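Local coordinates for probable spore coat polysaccharide biosynthesis protein E (Chromobacterium violaceum ATCC 12472, PDB 3G8R), which probably acts as a sialic acid synthase-type enzyme with N-acylneuraminate-9-phosphate synthase activity and binds zinc in its TIM-barrel domain, at residues A[40-53]-A[92-106]. Residues are numbered along the deposited sequence; the frame is centred on the assembly and turned at random.
Sequences DFGFKLQYRNLDTF and FKAICTPFDEESVDL
The guanidinium of Arg48 lies flat on the ring of Phe99, CZ 3.8 Å from the ring centroid with the planes 19° apart, a cation-pi stack just past two neighbouring parallel strands of the NeuB TIM barrel. Gln46 holds the guanidinium's rotation: its OE1 takes a bond from Arg48 NH1 in the guanidinium plane and a weaker one from NH2. Gln46 NE2 hydrogen-bonds to Glu11 OE2, and the Gln46 side chain is about 5 Å from the zinc ion bound by His202 and His225. Further back inside the barrel, Lys44 NZ lies against Thr97 OG1, modelled closer than a normal hydrogen bond, and is salt-bridged to Glu11 OE2.

On the outer side, Cys96 SG, anti to its own backbone N (chi1 -175°), stands over one face of the Tyr47 ring, 3.4 Å from the centroid. Leu106 and helix 77-89 pack round that ring, while Tyr47 OH bonds to His110. Near the strand starts, Phe43 turns its edge to the face of Phe92, planes at 70°.

Parallel backbone bonds run from Lys93 N to Phe41 O at one end to Phe99 N to Tyr47 O (2.9 Å) at the other, pairing Lys44 with Ile95. Beyond them, Asp100 OD1 accepts, through its anti lone pair, from Ser103 OG at 3.0 Å.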
# COMPACT_ATOMS: atom_id res chain seq x y z
N ASP A 40 17.80 -6.18 -7.36
CA ASP A 40 18.59 -5.70 -8.49
C ASP A 40 18.86 -4.24 -8.29
O ASP A 40 18.12 -3.55 -7.62
CB ASP A 40 17.83 -5.87 -9.80
CG ASP A 40 17.72 -7.29 -10.19
OD1 ASP A 40 18.51 -8.09 -9.64
OD2 ASP A 40 16.85 -7.60 -11.04
N PHE A 41 19.92 -3.78 -8.92
CA PHE A 41 20.36 -2.44 -8.74
C PHE A 41 20.84 -1.94 -10.09
O PHE A 41 21.50 -2.66 -10.84
CB PHE A 41 21.53 -2.39 -7.73
CG PHE A 41 21.16 -2.77 -6.33
CD1 PHE A 41 20.34 -1.96 -5.56
CD2 PHE A 41 21.68 -3.93 -5.75
CE1 PHE A 41 20.03 -2.29 -4.25
CE2 PHE A 41 21.36 -4.27 -4.46
CZ PHE A 41 20.53 -3.46 -3.71
N GLY A 42 20.50 -0.68 -10.37
CA GLY A 42 20.98 0.06 -11.53
C GLY A 42 21.44 1.45 -11.12
O GLY A 42 20.93 2.02 -10.18
N PHE A 43 22.44 1.95 -11.83
CA PHE A 43 22.95 3.29 -11.65
C PHE A 43 22.63 4.13 -12.88
O PHE A 43 22.72 3.66 -14.01
CB PHE A 43 24.46 3.24 -11.40
CG PHE A 43 24.88 4.01 -10.17
CD1 PHE A 43 25.10 3.35 -8.97
CD2 PHE A 43 24.96 5.40 -10.19
CE1 PHE A 43 25.44 4.06 -7.83
CE2 PHE A 43 25.33 6.11 -9.05
CZ PHE A 43 25.57 5.45 -7.88
N LYS A 44 22.25 5.38 -12.67
CA LYS A 44 21.76 6.20 -13.79
C LYS A 44 22.55 7.50 -14.03
O LYS A 44 22.86 8.25 -13.08
CB LYS A 44 20.29 6.51 -13.62
CG LYS A 44 19.60 6.59 -14.94
CD LYS A 44 18.26 7.29 -14.86
CE LYS A 44 18.43 8.78 -14.61
NZ LYS A 44 17.30 9.62 -15.19
N LEU A 45 22.85 7.74 -15.31
CA LEU A 45 23.41 8.99 -15.83
C LEU A 45 22.41 9.79 -16.64
O LEU A 45 21.36 9.29 -17.01
CB LEU A 45 24.55 8.65 -16.76
CG LEU A 45 25.91 8.54 -16.11
CD1 LEU A 45 25.82 8.75 -14.61
CD2 LEU A 45 26.43 7.18 -16.45
N GLN A 46 22.76 11.03 -16.94
CA GLN A 46 21.92 11.89 -17.80
C GLN A 46 22.74 12.34 -18.98
O GLN A 46 23.79 12.93 -18.80
CB GLN A 46 21.47 13.10 -17.01
CG GLN A 46 20.33 12.78 -16.09
CD GLN A 46 19.79 13.99 -15.38
OE1 GLN A 46 20.14 15.12 -15.70
NE2 GLN A 46 18.92 13.76 -14.41
N TYR A 47 22.29 12.06 -20.19
CA TYR A 47 23.05 12.47 -21.36
C TYR A 47 22.37 13.61 -22.03
O TYR A 47 21.22 13.48 -22.44
CB TYR A 47 23.14 11.34 -22.36
CG TYR A 47 24.19 10.31 -22.07
CD1 TYR A 47 24.78 10.22 -20.82
CD2 TYR A 47 24.55 9.40 -23.05
CE1 TYR A 47 25.74 9.26 -20.56
CE2 TYR A 47 25.50 8.44 -22.80
CZ TYR A 47 26.09 8.38 -21.55
OH TYR A 47 27.04 7.42 -21.28
N ARG A 48 23.09 14.72 -22.11
CA ARG A 48 22.78 15.87 -22.97
C ARG A 48 24.00 16.19 -23.83
O ARG A 48 25.13 16.25 -23.32
CB ARG A 48 22.45 17.10 -22.13
CG ARG A 48 21.14 17.01 -21.35
CD ARG A 48 20.97 18.21 -20.39
NE ARG A 48 19.79 18.03 -19.57
CZ ARG A 48 19.75 17.30 -18.47
NH1 ARG A 48 20.83 16.68 -18.04
NH2 ARG A 48 18.62 17.20 -17.79
N ASN A 49 23.79 16.40 -25.12
CA ASN A 49 24.84 16.85 -26.00
C ASN A 49 24.90 18.34 -25.86
O ASN A 49 24.21 19.07 -26.59
CB ASN A 49 24.53 16.49 -27.44
CG ASN A 49 25.75 16.53 -28.30
OD1 ASN A 49 25.92 17.46 -29.09
ND2 ASN A 49 26.63 15.53 -28.12
N LEU A 50 25.70 18.79 -24.90
CA LEU A 50 25.67 20.17 -24.47
C LEU A 50 25.92 21.19 -25.57
O LEU A 50 25.41 22.31 -25.50
CB LEU A 50 26.59 20.38 -23.27
CG LEU A 50 25.87 20.75 -21.95
CD1 LEU A 50 24.84 19.74 -21.49
CD2 LEU A 50 26.90 20.99 -20.85
N ASP A 51 26.67 20.77 -26.60
CA ASP A 51 26.86 21.54 -27.85
C ASP A 51 25.56 21.94 -28.55
O ASP A 51 25.36 23.13 -28.83
CB ASP A 51 27.71 20.74 -28.85
CG ASP A 51 29.22 20.80 -28.55
OD1 ASP A 51 29.68 21.72 -27.81
OD2 ASP A 51 29.95 19.91 -29.09
N THR A 52 24.72 20.95 -28.83
CA THR A 52 23.44 21.14 -29.50
C THR A 52 22.37 21.59 -28.50
O THR A 52 21.50 22.40 -28.82
CB THR A 52 22.95 19.82 -30.18
OG1 THR A 52 23.01 18.73 -29.25
CG2 THR A 52 23.79 19.46 -31.40
N PHE A 53 22.46 21.06 -27.29
CA PHE A 53 21.35 21.09 -26.38
C PHE A 53 21.10 22.45 -25.80
O PHE A 53 19.94 22.85 -25.62
CB PHE A 53 21.55 20.11 -25.24
CG PHE A 53 20.33 19.94 -24.39
CD1 PHE A 53 20.24 20.57 -23.16
CD2 PHE A 53 19.26 19.20 -24.85
CE1 PHE A 53 19.11 20.44 -22.36
CE2 PHE A 53 18.12 19.04 -24.09
CZ PHE A 53 18.04 19.67 -22.83
N PHE A 92 26.34 -2.98 -11.29
CA PHE A 92 25.13 -2.22 -11.50
C PHE A 92 24.69 -2.35 -12.92
O PHE A 92 25.52 -2.26 -13.82
CB PHE A 92 25.37 -0.76 -11.20
CG PHE A 92 25.57 -0.48 -9.74
CD1 PHE A 92 24.54 -0.68 -8.84
CD2 PHE A 92 26.79 -0.02 -9.27
CE1 PHE A 92 24.70 -0.41 -7.50
CE2 PHE A 92 26.98 0.25 -7.92
CZ PHE A 92 25.94 0.05 -7.03
N LYS A 93 23.42 -2.59 -13.15
CA LYS A 93 22.83 -2.23 -14.44
C LYS A 93 23.18 -0.75 -14.77
O LYS A 93 22.94 0.14 -13.96
CB LYS A 93 21.30 -2.42 -14.42
CG LYS A 93 20.81 -3.63 -15.22
CD LYS A 93 19.73 -4.42 -14.48
CE LYS A 93 20.31 -5.66 -13.74
NZ LYS A 93 19.27 -6.71 -13.39
N ALA A 94 23.80 -0.53 -15.94
CA ALA A 94 24.06 0.79 -16.45
C ALA A 94 22.79 1.31 -17.10
O ALA A 94 22.30 0.76 -18.08
CB ALA A 94 25.14 0.73 -17.46
N ILE A 95 22.26 2.39 -16.54
CA ILE A 95 21.02 2.96 -17.01
C ILE A 95 21.27 4.41 -17.33
O ILE A 95 22.02 5.07 -16.62
CB ILE A 95 20.00 2.87 -15.93
CG1 ILE A 95 19.64 1.42 -15.72
CG2 ILE A 95 18.79 3.64 -16.32
CD1 ILE A 95 19.04 1.16 -14.37
N CYS A 96 20.64 4.92 -18.40
CA CYS A 96 20.85 6.32 -18.80
C CYS A 96 19.64 7.06 -19.41
O CYS A 96 18.82 6.48 -20.13
CB CYS A 96 22.05 6.44 -19.73
SG CYS A 96 22.39 8.18 -20.11
N THR A 97 19.55 8.35 -19.11
CA THR A 97 18.52 9.22 -19.66
C THR A 97 19.11 10.17 -20.69
O THR A 97 19.84 11.12 -20.34
CB THR A 97 17.87 10.06 -18.58
OG1 THR A 97 17.50 9.21 -17.51
CG2 THR A 97 16.66 10.80 -19.09
N PRO A 98 18.78 9.93 -21.97
CA PRO A 98 19.17 10.81 -23.04
C PRO A 98 18.17 11.95 -23.12
O PRO A 98 17.00 11.78 -22.81
CB PRO A 98 18.95 9.93 -24.25
CG PRO A 98 17.69 9.21 -23.90
CD PRO A 98 17.80 8.93 -22.42
N PHE A 99 18.60 13.11 -23.58
CA PHE A 99 17.62 14.17 -23.81
C PHE A 99 17.63 14.58 -25.26
O PHE A 99 16.70 15.25 -25.71
CB PHE A 99 17.88 15.36 -22.89
CG PHE A 99 17.71 15.04 -21.45
CD1 PHE A 99 16.55 15.42 -20.78
CD2 PHE A 99 18.69 14.35 -20.76
CE1 PHE A 99 16.37 15.11 -19.43
CE2 PHE A 99 18.53 14.03 -19.43
CZ PHE A 99 17.37 14.40 -18.76
N ASP A 100 18.69 14.14 -25.97
CA ASP A 100 18.95 14.43 -27.40
C ASP A 100 18.81 13.16 -28.18
O ASP A 100 19.01 12.08 -27.62
CB ASP A 100 20.43 14.74 -27.62
CG ASP A 100 20.83 16.05 -27.09
OD1 ASP A 100 21.66 16.06 -26.17
OD2 ASP A 100 20.35 17.08 -27.61
N GLU A 101 18.59 13.27 -29.48
CA GLU A 101 18.71 12.10 -30.33
C GLU A 101 20.14 11.64 -30.29
O GLU A 101 20.40 10.47 -30.05
CB GLU A 101 18.25 12.37 -31.76
CG GLU A 101 17.88 13.82 -32.08
CD GLU A 101 16.56 14.22 -31.45
OE1 GLU A 101 15.52 13.61 -31.77
OE2 GLU A 101 16.60 15.15 -30.61
N GLU A 102 21.06 12.57 -30.47
CA GLU A 102 22.49 12.26 -30.46
C GLU A 102 22.92 11.55 -29.18
O GLU A 102 23.90 10.81 -29.20
CB GLU A 102 23.36 13.51 -30.70
CG GLU A 102 24.87 13.21 -30.88
CD GLU A 102 25.67 14.37 -31.50
OE1 GLU A 102 26.92 14.32 -31.47
OE2 GLU A 102 25.04 15.32 -32.02
N SER A 103 22.21 11.78 -28.07
CA SER A 103 22.58 11.13 -26.82
C SER A 103 22.13 9.68 -26.80
O SER A 103 22.76 8.83 -26.17
CB SER A 103 22.06 11.90 -25.60
OG SER A 103 22.56 13.23 -25.61
N VAL A 104 21.06 9.38 -27.52
CA VAL A 104 20.70 8.00 -27.74
C VAL A 104 21.83 7.28 -28.48
O VAL A 104 22.23 6.17 -28.09
CB VAL A 104 19.39 7.85 -28.57
CG1 VAL A 104 19.11 6.38 -28.89
CG2 VAL A 104 18.21 8.50 -27.86
N ASP A 105 22.35 7.91 -29.54
CA ASP A 105 23.44 7.34 -30.32
C ASP A 105 24.54 6.97 -29.37
O ASP A 105 25.05 5.83 -29.38
CB ASP A 105 23.96 8.34 -31.33
CG ASP A 105 23.06 8.46 -32.54
OD1 ASP A 105 22.67 7.41 -33.09
OD2 ASP A 105 22.76 9.61 -32.96
N LEU A 106 24.87 7.93 -28.52
CA LEU A 106 25.91 7.80 -27.56
C LEU A 106 25.62 6.66 -26.58
O LEU A 106 26.50 5.82 -26.31
CB LEU A 106 26.06 9.11 -26.80
CG LEU A 106 27.46 9.67 -26.55
CD1 LEU A 106 27.44 10.59 -25.31
CD2 LEU A 106 28.52 8.57 -26.43